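Local coordinates for pullulanase C protein (Klebsiella pneumoniae subsp. pneumoniae NTUH-K2044, PDB 5HJ1) that is probably the GspC component of a type II secretion system, and carries a PDZ domain able to bind the fatty acid vaccenic acid, at residues Met80-Leu85 with Ile96-Leu100; Leu17-Ser21 with Ala42-Arg46; Leu5-Leu9 with Gln71-Leu77. All coordinates share one frame; numbering follows the deposited sequence. Where two conformers were deposited one is given.

In the fold
The three contacts surround one fatty acid, and all three touch it, over overlapping lengths of its chain. Contact 1, the hairpin of 80-85 and 96-100, lies 14 Å centre to centre from both contact 2 and contact 3, while those two are 18 Å apart. Contact 2 reaches the carboxyl end through Tyr19 and meets contact 1 where Leu44 CD1 lies 3.9 Å from Phe98 CE1. Contact 3 lines the methyl end and joins contact 1 where Ile83 CD1 packs 3.7 Å from Leu77 CD1. Contacts 2 and 3 also touch, at Leu17 and Val6. Strands, helices and a loop thus share one apolar pocket.

Contact 1: Met80-Leu85 with Ile96-Leu100; sequences MTEITL and IAFAL. With VCA (vaccenic acid), chain B.
Ile83 and Phe98 form the central pair of this antiparallel hairpin, bonded both ways through their backbones. Phe98 N donates a hydrogen bond to Ile83 O at 2.8 Å, and Ile83 N donates one to Phe98 O. Leu85 and Ile96 make a second hydrogen-bonded pair, while Leu100 N adds a bond to Thr81 O at 3.0 Å. Between the hydrogen-bonded pairs sit Glu82 with Ala99 and Thr84 with Ala97, where the alpha carbons draw close and Glu82 CA makes a CH···O contact of 3.3 Å with Phe98 O.

The apolar contacts lie on the face that carries Ile83, Leu85, Ile96 and Phe98. Leu85 meets the phenyl edge, its CB 3.8 Å from CE2 of Phe98. Ile83 sets CG1 between its backbone N and carbonyl carbon (chi1 60°), which leaves CG2 to pack 3.8 Å from Leu100 CD1; the two side chains cross at about a right angle. The opposite face bears Glu82, Thr84 and two alanines, small or polar residues suited to a more exposed surface.

Vaccenic acid lies against the apolar face. Its C11 stands over the Phe98 ring, 3.6 Å from CG and offset toward the rim, so that an sp2 carbon of the ligand's double bond rests on the aromatic face. Ile83 CD1 touches C13 at 3.8 Å, CD2 of Leu100 meets C10 and CD1 of Leu85 meets C16. Asn60 bonds Thr84 from outside the pair. This is a two-stranded antiparallel hairpin of a PDZ domain, whose inward face forms one wall of the fatty-acid pocket.

Contact 2: Leu17-Ser21 with Ala42-Arg46; sequences LTYLS and ASLFR. With VCA (vaccenic acid), chain B.
Tyr19 turns one ring face to the fatty acid, where C7 stands 3.7 Å above the ring plane and toward its rim, while Ser43 CB comes to the ring's edge. The Phe45 ring presents its edge instead, with CE1 3.8 Å from Leu20 CD2 and the same distance from Tyr19 O. One water lies in plane at the edges of both rings.

Leu44 packs against Tyr19 and the lipid. Its CG lies anti to the carbonyl carbon (chi1 -59°), a rotation that brings CD1 to 3.6 Å from Tyr19 CB and also against C9 of the ligand. Leucine suits this place because one branch can serve both partners. Leu20 likewise divides its two methyls, CD1 going to C14 of the lipid and CD2 to Phe45.

The same water bridges the two backbones, donating to Tyr19 O and accepting from Leu44 N at 2.9 Å. Tyr19 OH lies 2.4 Å from O2 of vaccenic acid, so short that the details of the bond are doubtful.

The loop's type I turn, Ala42 to Phe45, and the weakly bonded helical turn that leads into strand 20-27 line this PDZ domain's lipid pocket from the carboxyl group, at Tyr19, to beyond the double bond, at Leu20.

Contact 3: Leu5-Leu9 with Gln71-Leu77; sequences LVKRL and QQALQNL. With VCA (vaccenic acid), chain B.
Helix 5-9 and the part of helix 67-77 at Gln71-Leu77 run nearly parallel, with 7° between their directions and 10.9 Å between their axes. Leu9 and Leu74 have the nearest alpha carbons, 7.6 Å apart, and the gap between the helices is filled by side chains.

Leu74 packs against both Leu5 and Leu9, crossing each at about a right angle. Its CD1 rests 3.7 Å from Leu5 CG, and its CD2 meets Leu9 CD2. Leu9 CD2 also approaches Leu77 CD1 at 4.2 Å and touches C15 of vaccenic acid. Leu5 turns its CD2 toward the terminal C18 of the lipid.

Arg8 spans the more polar side. Bends at chi2 and chi3 carry its guanidinium across to the neighbouring helix, where NH2 donates to Gln71 O at 3.0 Å. The acceptor lies in the guanidinium plane and the donor on a carbonyl lone pair, although the N-H···O angle is only 134°. Gln71 O already receives Gln75 N within its helix and therefore serves two donors. The Gln71 amide NE2 lies over one guanidinium face, with the two planes 34° apart.

Leucines therefore join the helices on their lipid-facing side, and on the more polar side Arg8 ties its helix to a backbone carbonyl of the other, a division consistent with an apolar site for the methyl end of the fatty acid.

Contact 1: Met80-Leu85 with Ile96-Leu100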
loop_
_atom_site.group_PDB
_atom_site.type_symbol
_atom_site.label_atom_id
_atom_site.label_comp_id
_atom_site.label_asym_id
_atom_site.label_seq_id
_atom_site.Cartn_x
_atom_site.Cartn_y
_atom_site.Cartn_z
HETATM N N MSE A 80 -9.846 -11.189 0.777
HETATM C CA MSE A 80 -9.951 -10.752 -0.622
HETATM C C MSE A 80 -9.050 -11.554 -1.499
HETATM O O MSE A 80 -7.967 -11.984 -1.071
HETATM C CB MSE A 80 -9.668 -9.261 -0.774
HETATM C CG MSE A 80 -10.914 -8.515 -0.345
HETATM SE SE MSE A 80 -10.729 -6.573 -0.314
HETATM C CE MSE A 80 -11.323 -6.176 -2.158
ATOM N N THR A 81 -9.449 -11.716 -2.759
ATOM C CA THR A 81 -8.663 -12.466 -3.727
ATOM C C THR A 81 -7.821 -11.544 -4.659
ATOM O O THR A 81 -6.866 -11.974 -5.261
ATOM C CB THR A 81 -9.559 -13.399 -4.580
ATOM O OG1 THR A 81 -8.739 -14.307 -5.323
ATOM C CG2 THR A 81 -10.443 -12.639 -5.552
ATOM N N GLU A 82 -8.205 -10.292 -4.795
ATOM C CA GLU A 82 -7.465 -9.369 -5.666
ATOM C C GLU A 82 -7.737 -8.050 -5.044
ATOM O O GLU A 82 -8.860 -7.781 -4.618
ATOM C CB GLU A 82 -7.975 -9.388 -7.135
ATOM C CG GLU A 82 -7.236 -8.448 -8.096
ATOM C CD GLU A 82 -7.474 -8.737 -9.572
ATOM O OE1 GLU A 82 -7.929 -7.827 -10.325
ATOM O OE2 GLU A 82 -7.263 -9.883 -10.040
ATOM N N ILE A 83 -6.681 -7.233 -4.949
ATOM C CA ILE A 83 -6.796 -5.942 -4.334
ATOM C C ILE A 83 -6.133 -4.896 -5.169
ATOM O O ILE A 83 -5.234 -5.219 -6.002
ATOM C CB ILE A 83 -6.185 -5.903 -2.925
ATOM C CG1 ILE A 83 -4.674 -6.255 -2.969
ATOM C CG2 ILE A 83 -6.941 -6.856 -2.021
ATOM C CD1 ILE A 83 -4.017 -6.051 -1.647
ATOM N N THR A 84 -6.595 -3.673 -5.075
ATOM C CA THR A 84 -5.993 -2.621 -5.868
ATOM C C THR A 84 -5.379 -1.565 -4.984
ATOM O O THR A 84 -6.007 -1.124 -4.003
ATOM C CB THR A 84 -7.048 -1.954 -6.703
ATOM O OG1 THR A 84 -7.678 -2.950 -7.544
ATOM C CG2 THR A 84 -6.530 -0.839 -7.562
ATOM N N LEU A 85 -4.225 -1.101 -5.378
ATOM C CA LEU A 85 -3.550 -0.028 -4.691
ATOM C C LEU A 85 -3.514 1.185 -5.618
ATOM O O LEU A 85 -3.237 1.046 -6.856
ATOM C CB LEU A 85 -2.102 -0.434 -4.430
ATOM C CG LEU A 85 -1.324 0.093 -3.306
ATOM C CD1 LEU A 85 -2.057 -0.000 -1.959
ATOM C CD2 LEU A 85 -0.016 -0.772 -3.279
ATOM N N ILE A 96 -2.844 -0.144 -9.432
ATOM C CA ILE A 96 -2.165 -1.359 -9.648
ATOM C C ILE A 96 -2.951 -2.407 -8.901
ATOM O O ILE A 96 -3.342 -2.170 -7.755
ATOM C CB ILE A 96 -0.748 -1.326 -9.072
ATOM C CG1 ILE A 96 0.009 -0.116 -9.530
ATOM C CG2 ILE A 96 0.014 -2.588 -9.432
ATOM C CD1 ILE A 96 0.114 0.033 -11.009
ATOM N N ALA A 97 -3.278 -3.512 -9.573
ATOM C CA ALA A 97 -3.945 -4.639 -8.925
ATOM C C ALA A 97 -3.002 -5.800 -8.659
ATOM O O ALA A 97 -2.067 -6.046 -9.382
ATOM C CB ALA A 97 -5.155 -5.081 -9.742
ATOM N N PHE A 98 -3.311 -6.504 -7.578
ATOM C CA PHE A 98 -2.527 -7.609 -7.111
ATOM C C PHE A 98 -3.379 -8.837 -6.828
ATOM O O PHE A 98 -4.286 -8.746 -6.046
ATOM C CB PHE A 98 -1.788 -7.227 -5.780
ATOM C CG PHE A 98 -0.876 -6.039 -5.928
ATOM C CD1 PHE A 98 0.441 -6.184 -6.343
ATOM C CD2 PHE A 98 -1.345 -4.728 -5.738
ATOM C CE1 PHE A 98 1.232 -5.061 -6.486
ATOM C CE2 PHE A 98 -0.588 -3.617 -5.937
ATOM C CZ PHE A 98 0.716 -3.780 -6.300
ATOM N N ALA A 99 -3.052 -9.941 -7.472
ATOM C CA ALA A 99 -3.685 -11.239 -7.218
ATOM C C ALA A 99 -3.081 -11.812 -5.907
ATOM O O ALA A 99 -1.859 -11.852 -5.770
ATOM C CB ALA A 99 -3.470 -12.169 -8.408
ATOM N N LEU A 100 -3.915 -12.173 -4.923
ATOM C CA LEU A 100 -3.438 -12.674 -3.618
ATOM C C LEU A 100 -3.581 -14.180 -3.411
ATOM O O LEU A 100 -3.973 -14.859 -4.324
ATOM C CB LEU A 100 -4.207 -11.992 -2.503
ATOM C CG LEU A 100 -4.148 -10.468 -2.479
ATOM C CD1 LEU A 100 -4.918 -9.949 -1.275
ATOM C CD2 LEU A 100 -2.708 -9.997 -2.437
HETATM O O2 VCA B . 4.150 -14.314 -5.168
HETATM C C1 VCA B . 3.131 -14.871 -5.630
HETATM O O1 VCA B . 3.195 -15.881 -6.369
HETATM C C2 VCA B . 1.777 -14.284 -5.285
HETATM C C3 VCA B . 1.121 -15.074 -4.154
HETATM C C4 VCA B . 0.915 -14.212 -2.911
HETATM C C5 VCA B . 0.838 -12.729 -3.259
HETATM C C6 VCA B . 2.222 -12.170 -3.545
HETATM C C7 VCA B . 2.218 -10.653 -3.670
HETATM C C8 VCA B . 1.294 -9.961 -2.670
HETATM C C9 VCA B . 1.381 -8.455 -2.886
HETATM C C10 VCA B . 0.411 -7.605 -2.073
HETATM C C11 VCA B . 0.537 -6.219 -2.594
HETATM C C12 VCA B . 0.121 -5.124 -1.993
HETATM C C13 VCA B . -0.476 -5.024 -0.609
HETATM C C14 VCA B . -0.317 -3.542 -0.326
HETATM C C15 VCA B . -0.884 -2.977 0.960
HETATM C C16 VCA B . -0.157 -1.650 1.104
HETATM C C17 VCA B . -0.871 -0.637 1.956
HETATM C C18 VCA B . 0.031 0.578 2.025
#

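Contact 2: Leu17-Ser21 with Ala42-Arg46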
loop_
_atom_site.group_PDB
_atom_site.type_symbol
_atom_site.label_atom_id
_atom_site.label_comp_id
_atom_site.label_asym_id
_atom_site.label_seq_id
_atom_site.Cartn_x
_atom_site.Cartn_y
_atom_site.Cartn_z
ATOM N N LEU A 17 5.099 -8.197 3.515
ATOM C CA LEU A 17 6.301 -7.457 3.858
ATOM C C LEU A 17 7.575 -8.073 3.251
ATOM O O LEU A 17 8.619 -7.451 3.341
ATOM C CB LEU A 17 6.368 -7.177 5.358
ATOM C CG LEU A 17 5.220 -6.240 5.848
ATOM C CD1 LEU A 17 5.295 -6.244 7.375
ATOM C CD2 LEU A 17 5.283 -4.852 5.258
ATOM N N THR A 18 7.467 -9.265 2.700
ATOM C CA THR A 18 8.592 -9.804 1.937
ATOM C C THR A 18 8.709 -9.063 0.606
ATOM O O THR A 18 9.825 -8.936 0.055
ATOM C CB THR A 18 8.399 -11.284 1.646
ATOM O OG1 THR A 18 8.334 -12.013 2.900
ATOM C CG2 THR A 18 9.562 -11.867 0.870
ATOM N N TYR A 19 7.587 -8.543 0.091
ATOM C CA TYR A 19 7.577 -7.848 -1.194
ATOM C C TYR A 19 7.675 -6.362 -1.082
ATOM O O TYR A 19 8.013 -5.694 -2.076
ATOM C CB TYR A 19 6.272 -8.191 -2.009
ATOM C CG TYR A 19 6.087 -9.614 -2.374
ATOM C CD1 TYR A 19 6.659 -10.111 -3.549
ATOM C CD2 TYR A 19 5.415 -10.452 -1.531
ATOM C CE1 TYR A 19 6.433 -11.413 -3.955
ATOM C CE2 TYR A 19 5.276 -11.801 -1.857
ATOM C CZ TYR A 19 5.814 -12.231 -3.078
ATOM O OH TYR A 19 5.671 -13.557 -3.515
ATOM N N LEU A 20 7.374 -5.813 0.094
ATOM C CA LEU A 20 7.269 -4.365 0.278
ATOM C C LEU A 20 7.912 -3.891 1.529
ATOM O O LEU A 20 7.727 -4.534 2.580
ATOM C CB LEU A 20 5.793 -3.909 0.372
ATOM C CG LEU A 20 4.975 -4.075 -0.836
ATOM C CD1 LEU A 20 3.516 -3.697 -0.514
ATOM C CD2 LEU A 20 5.472 -3.157 -1.918
ATOM N N SER A 21 8.675 -2.828 1.444
ATOM C CA SER A 21 9.186 -2.035 2.577
ATOM C C SER A 21 8.289 -0.797 2.618
ATOM O O SER A 21 8.147 -0.085 1.614
ATOM C CB SER A 21 10.603 -1.665 2.290
ATOM O OG SER A 21 11.191 -1.054 3.427
ATOM N N ALA A 42 11.869 -8.221 -4.789
ATOM C CA ALA A 42 11.535 -7.030 -5.565
ATOM C C ALA A 42 10.678 -7.245 -6.791
ATOM O O ALA A 42 10.545 -6.359 -7.641
ATOM C CB ALA A 42 12.824 -6.248 -5.900
ATOM N N SER A 43 10.012 -8.387 -6.824
ATOM C CA SER A 43 9.204 -8.796 -7.975
ATOM C C SER A 43 8.122 -7.851 -8.431
ATOM O O SER A 43 7.965 -7.726 -9.665
ATOM C CB SER A 43 8.497 -10.061 -7.641
ATOM O OG SER A 43 9.434 -11.189 -7.691
ATOM N N LEU A 44 7.484 -7.125 -7.520
ATOM C CA LEU A 44 6.345 -6.267 -7.863
ATOM C C LEU A 44 6.796 -4.984 -8.496
ATOM O O LEU A 44 5.943 -4.192 -8.936
ATOM C CB LEU A 44 5.569 -5.936 -6.626
ATOM C CG LEU A 44 4.966 -7.073 -5.797
ATOM C CD1 LEU A 44 4.303 -6.524 -4.523
ATOM C CD2 LEU A 44 4.113 -7.957 -6.656
ATOM N N PHE A 45 8.093 -4.694 -8.535
ATOM C CA PHE A 45 8.640 -3.433 -9.019
ATOM C C PHE A 45 9.079 -3.606 -10.453
ATOM O O PHE A 45 10.080 -4.279 -10.741
ATOM C CB PHE A 45 9.728 -2.946 -8.069
ATOM C CG PHE A 45 9.198 -2.452 -6.774
ATOM C CD1 PHE A 45 8.796 -3.349 -5.761
ATOM C CD2 PHE A 45 8.999 -1.104 -6.517
ATOM C CE1 PHE A 45 8.158 -2.901 -4.591
ATOM C CE2 PHE A 45 8.405 -0.667 -5.338
ATOM C CZ PHE A 45 8.002 -1.531 -4.379
ATOM N N ARG A 46 8.305 -3.038 -11.390
ATOM C CA ARG A 46 8.443 -3.264 -12.807
ATOM C C ARG A 46 7.578 -2.217 -13.507
ATOM O O ARG A 46 6.804 -1.518 -12.876
ATOM C CB ARG A 46 8.000 -4.667 -13.148
ATOM C CG ARG A 46 6.508 -4.865 -12.760
ATOM C CD ARG A 46 6.051 -6.220 -12.861
ATOM N NE ARG A 46 6.014 -6.611 -14.237
ATOM C CZ ARG A 46 5.829 -7.887 -14.601
ATOM N NH1 ARG A 46 5.638 -8.826 -13.702
ATOM N NH2 ARG A 46 5.864 -8.231 -15.859
HETATM O O2 VCA B . 4.150 -14.314 -5.168
HETATM C C1 VCA B . 3.131 -14.871 -5.630
HETATM O O1 VCA B . 3.195 -15.881 -6.369
HETATM C C2 VCA B . 1.777 -14.284 -5.285
HETATM C C3 VCA B . 1.121 -15.074 -4.154
HETATM C C4 VCA B . 0.915 -14.212 -2.911
HETATM C C5 VCA B . 0.838 -12.729 -3.259
HETATM C C6 VCA B . 2.222 -12.170 -3.545
HETATM C C7 VCA B . 2.218 -10.653 -3.670
HETATM C C8 VCA B . 1.294 -9.961 -2.670
HETATM C C9 VCA B . 1.381 -8.455 -2.886
HETATM C C10 VCA B . 0.411 -7.605 -2.073
HETATM C C11 VCA B . 0.537 -6.219 -2.594
HETATM C C12 VCA B . 0.121 -5.124 -1.993
HETATM C C13 VCA B . -0.476 -5.024 -0.609
HETATM C C14 VCA B . -0.317 -3.542 -0.326
HETATM C C15 VCA B . -0.884 -2.977 0.960
HETATM C C16 VCA B . -0.157 -1.650 1.104
HETATM C C17 VCA B . -0.871 -0.637 1.956
HETATM C C18 VCA B . 0.031 0.578 2.025
HETATM O O HOH W 1 8.262 -6.650 -4.720
#

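Contact 3: Leu5-Leu9 with Gln71-Leu77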
loop_
_atom_site.group_PDB
_atom_site.type_symbol
_atom_site.label_atom_id
_atom_site.label_comp_id
_atom_site.label_asym_id
_atom_site.label_seq_id
_atom_site.Cartn_x
_atom_site.Cartn_y
_atom_site.Cartn_z
ATOM N N LEU A 5 -0.756 0.540 10.655
ATOM C CA LEU A 5 -1.047 -0.247 9.417
ATOM C C LEU A 5 0.004 -1.301 9.043
ATOM O O LEU A 5 -0.334 -2.344 8.573
ATOM C CB LEU A 5 -1.269 0.705 8.197
ATOM C CG LEU A 5 -1.399 0.187 6.738
ATOM C CD1 LEU A 5 -2.213 1.164 5.895
ATOM C CD2 LEU A 5 -0.097 -0.130 6.013
ATOM N N VAL A 6 1.286 -0.976 9.165
ATOM C CA VAL A 6 2.342 -1.938 8.776
ATOM C C VAL A 6 2.318 -3.135 9.672
ATOM O O VAL A 6 2.308 -4.283 9.208
ATOM C CB VAL A 6 3.730 -1.265 8.761
ATOM C CG1 VAL A 6 4.851 -2.255 8.504
ATOM C CG2 VAL A 6 3.730 -0.170 7.720
ATOM N N LYS A 7 2.230 -2.864 10.971
ATOM C CA LYS A 7 2.185 -3.942 11.931
ATOM C C LYS A 7 0.945 -4.812 11.659
ATOM O O LYS A 7 1.011 -6.018 11.796
ATOM C CB LYS A 7 2.277 -3.402 13.367
ATOM C CG LYS A 7 3.544 -2.574 13.625
ATOM C CD LYS A 7 4.812 -3.304 13.188
ATOM C CE LYS A 7 6.099 -2.628 13.633
ATOM N NZ LYS A 7 7.333 -3.382 13.261
ATOM N N ARG A 8 -0.140 -4.210 11.189
ATOM C CA ARG A 8 -1.309 -5.009 10.819
ATOM C C ARG A 8 -1.184 -5.767 9.500
ATOM O O ARG A 8 -1.807 -6.795 9.370
ATOM C CB ARG A 8 -2.611 -4.203 10.830
ATOM C CG ARG A 8 -3.017 -3.757 12.234
ATOM C CD ARG A 8 -4.513 -3.914 12.389
ATOM N NE ARG A 8 -5.279 -3.070 11.474
ATOM C CZ ARG A 8 -6.534 -3.309 11.083
ATOM N NH1 ARG A 8 -7.175 -4.421 11.429
ATOM N NH2 ARG A 8 -7.139 -2.448 10.282
ATOM N N LEU A 9 -0.429 -5.281 8.500
ATOM C CA LEU A 9 -0.261 -6.044 7.215
ATOM C C LEU A 9 0.525 -7.357 7.374
ATOM O O LEU A 9 0.442 -8.279 6.546
ATOM C CB LEU A 9 0.490 -5.212 6.135
ATOM C CG LEU A 9 -0.240 -4.117 5.371
ATOM C CD1 LEU A 9 0.750 -3.259 4.592
ATOM C CD2 LEU A 9 -1.273 -4.697 4.413
ATOM N N GLN A 71 -8.431 1.763 8.602
ATOM C CA GLN A 71 -8.681 0.611 9.451
ATOM C C GLN A 71 -9.681 -0.302 8.793
ATOM O O GLN A 71 -9.492 -1.501 8.775
ATOM C CB GLN A 71 -9.215 1.020 10.839
ATOM C CG GLN A 71 -8.242 1.843 11.663
ATOM C CD GLN A 71 -7.029 1.059 12.135
ATOM O OE1 GLN A 71 -5.923 1.267 11.631
ATOM N NE2 GLN A 71 -7.231 0.136 13.081
ATOM N N GLN A 72 -10.739 0.285 8.269
ATOM C CA GLN A 72 -11.792 -0.492 7.596
ATOM C C GLN A 72 -11.210 -1.210 6.370
ATOM O O GLN A 72 -11.384 -2.415 6.202
ATOM C CB GLN A 72 -12.963 0.433 7.271
ATOM C CG GLN A 72 -14.205 -0.221 6.680
ATOM C CD GLN A 72 -15.456 0.667 6.785
ATOM O OE1 GLN A 72 -16.508 0.345 6.215
ATOM N NE2 GLN A 72 -15.356 1.780 7.534
ATOM N N ALA A 73 -10.438 -0.494 5.570
ATOM C CA ALA A 73 -9.824 -1.110 4.387
ATOM C C ALA A 73 -8.941 -2.317 4.736
ATOM O O ALA A 73 -8.985 -3.362 4.087
ATOM C CB ALA A 73 -9.018 -0.074 3.647
ATOM N N LEU A 74 -8.168 -2.197 5.798
ATOM C CA LEU A 74 -7.283 -3.284 6.207
ATOM C C LEU A 74 -8.009 -4.524 6.739
ATOM O O LEU A 74 -7.596 -5.657 6.460
ATOM C CB LEU A 74 -6.333 -2.753 7.292
ATOM C CG LEU A 74 -5.325 -1.750 6.779
ATOM C CD1 LEU A 74 -4.689 -0.979 7.929
ATOM C CD2 LEU A 74 -4.259 -2.453 5.943
ATOM N N GLN A 75 -9.084 -4.326 7.492
ATOM C CA GLN A 75 -9.822 -5.507 8.001
ATOM C C GLN A 75 -10.438 -6.241 6.806
ATOM O O GLN A 75 -10.479 -7.479 6.762
ATOM C CB GLN A 75 -10.870 -5.132 9.055
ATOM C CG GLN A 75 -11.918 -4.117 8.619
ATOM C CD GLN A 75 -12.861 -3.710 9.745
ATOM O OE1 GLN A 75 -12.845 -4.300 10.834
ATOM N NE2 GLN A 75 -13.690 -2.686 9.490
ATOM N N ASN A 76 -10.845 -5.462 5.810
ATOM C CA ASN A 76 -11.423 -6.028 4.579
ATOM C C ASN A 76 -10.460 -6.836 3.694
ATOM O O ASN A 76 -10.933 -7.711 2.960
ATOM C CB ASN A 76 -12.056 -4.948 3.709
ATOM C CG ASN A 76 -13.270 -4.315 4.317
ATOM O OD1 ASN A 76 -13.789 -4.758 5.359
ATOM N ND2 ASN A 76 -13.755 -3.254 3.660
ATOM N N LEU A 77 -9.155 -6.541 3.711
ATOM C CA LEU A 77 -8.151 -7.266 2.890
ATOM C C LEU A 77 -8.023 -8.779 3.231
ATOM O O LEU A 77 -7.711 -9.604 2.354
ATOM C CB LEU A 77 -6.784 -6.529 2.988
ATOM C CG LEU A 77 -5.582 -6.908 2.099
ATOM C CD1 LEU A 77 -4.594 -5.746 2.015
ATOM C CD2 LEU A 77 -4.863 -8.183 2.533
HETATM O O2 VCA B . 4.150 -14.314 -5.168
HETATM C C1 VCA B . 3.131 -14.871 -5.630
HETATM O O1 VCA B . 3.195 -15.881 -6.369
HETATM C C2 VCA B . 1.777 -14.284 -5.285
HETATM C C3 VCA B . 1.121 -15.074 -4.154
HETATM C C4 VCA B . 0.915 -14.212 -2.911
HETATM C C5 VCA B . 0.838 -12.729 -3.259
HETATM C C6 VCA B . 2.222 -12.170 -3.545
HETATM C C7 VCA B . 2.218 -10.653 -3.670
HETATM C C8 VCA B . 1.294 -9.961 -2.670
HETATM C C9 VCA B . 1.381 -8.455 -2.886
HETATM C C10 VCA B . 0.411 -7.605 -2.073
HETATM C C11 VCA B . 0.537 -6.219 -2.594
HETATM C C12 VCA B . 0.121 -5.124 -1.993
HETATM C C13 VCA B . -0.476 -5.024 -0.609
HETATM C C14 VCA B . -0.317 -3.542 -0.326
HETATM C C15 VCA B . -0.884 -2.977 0.960
HETATM C C16 VCA B . -0.157 -1.650 1.104
HETATM C C17 VCA B . -0.871 -0.637 1.956
HETATM C C18 VCA B . 0.031 0.578 2.025
#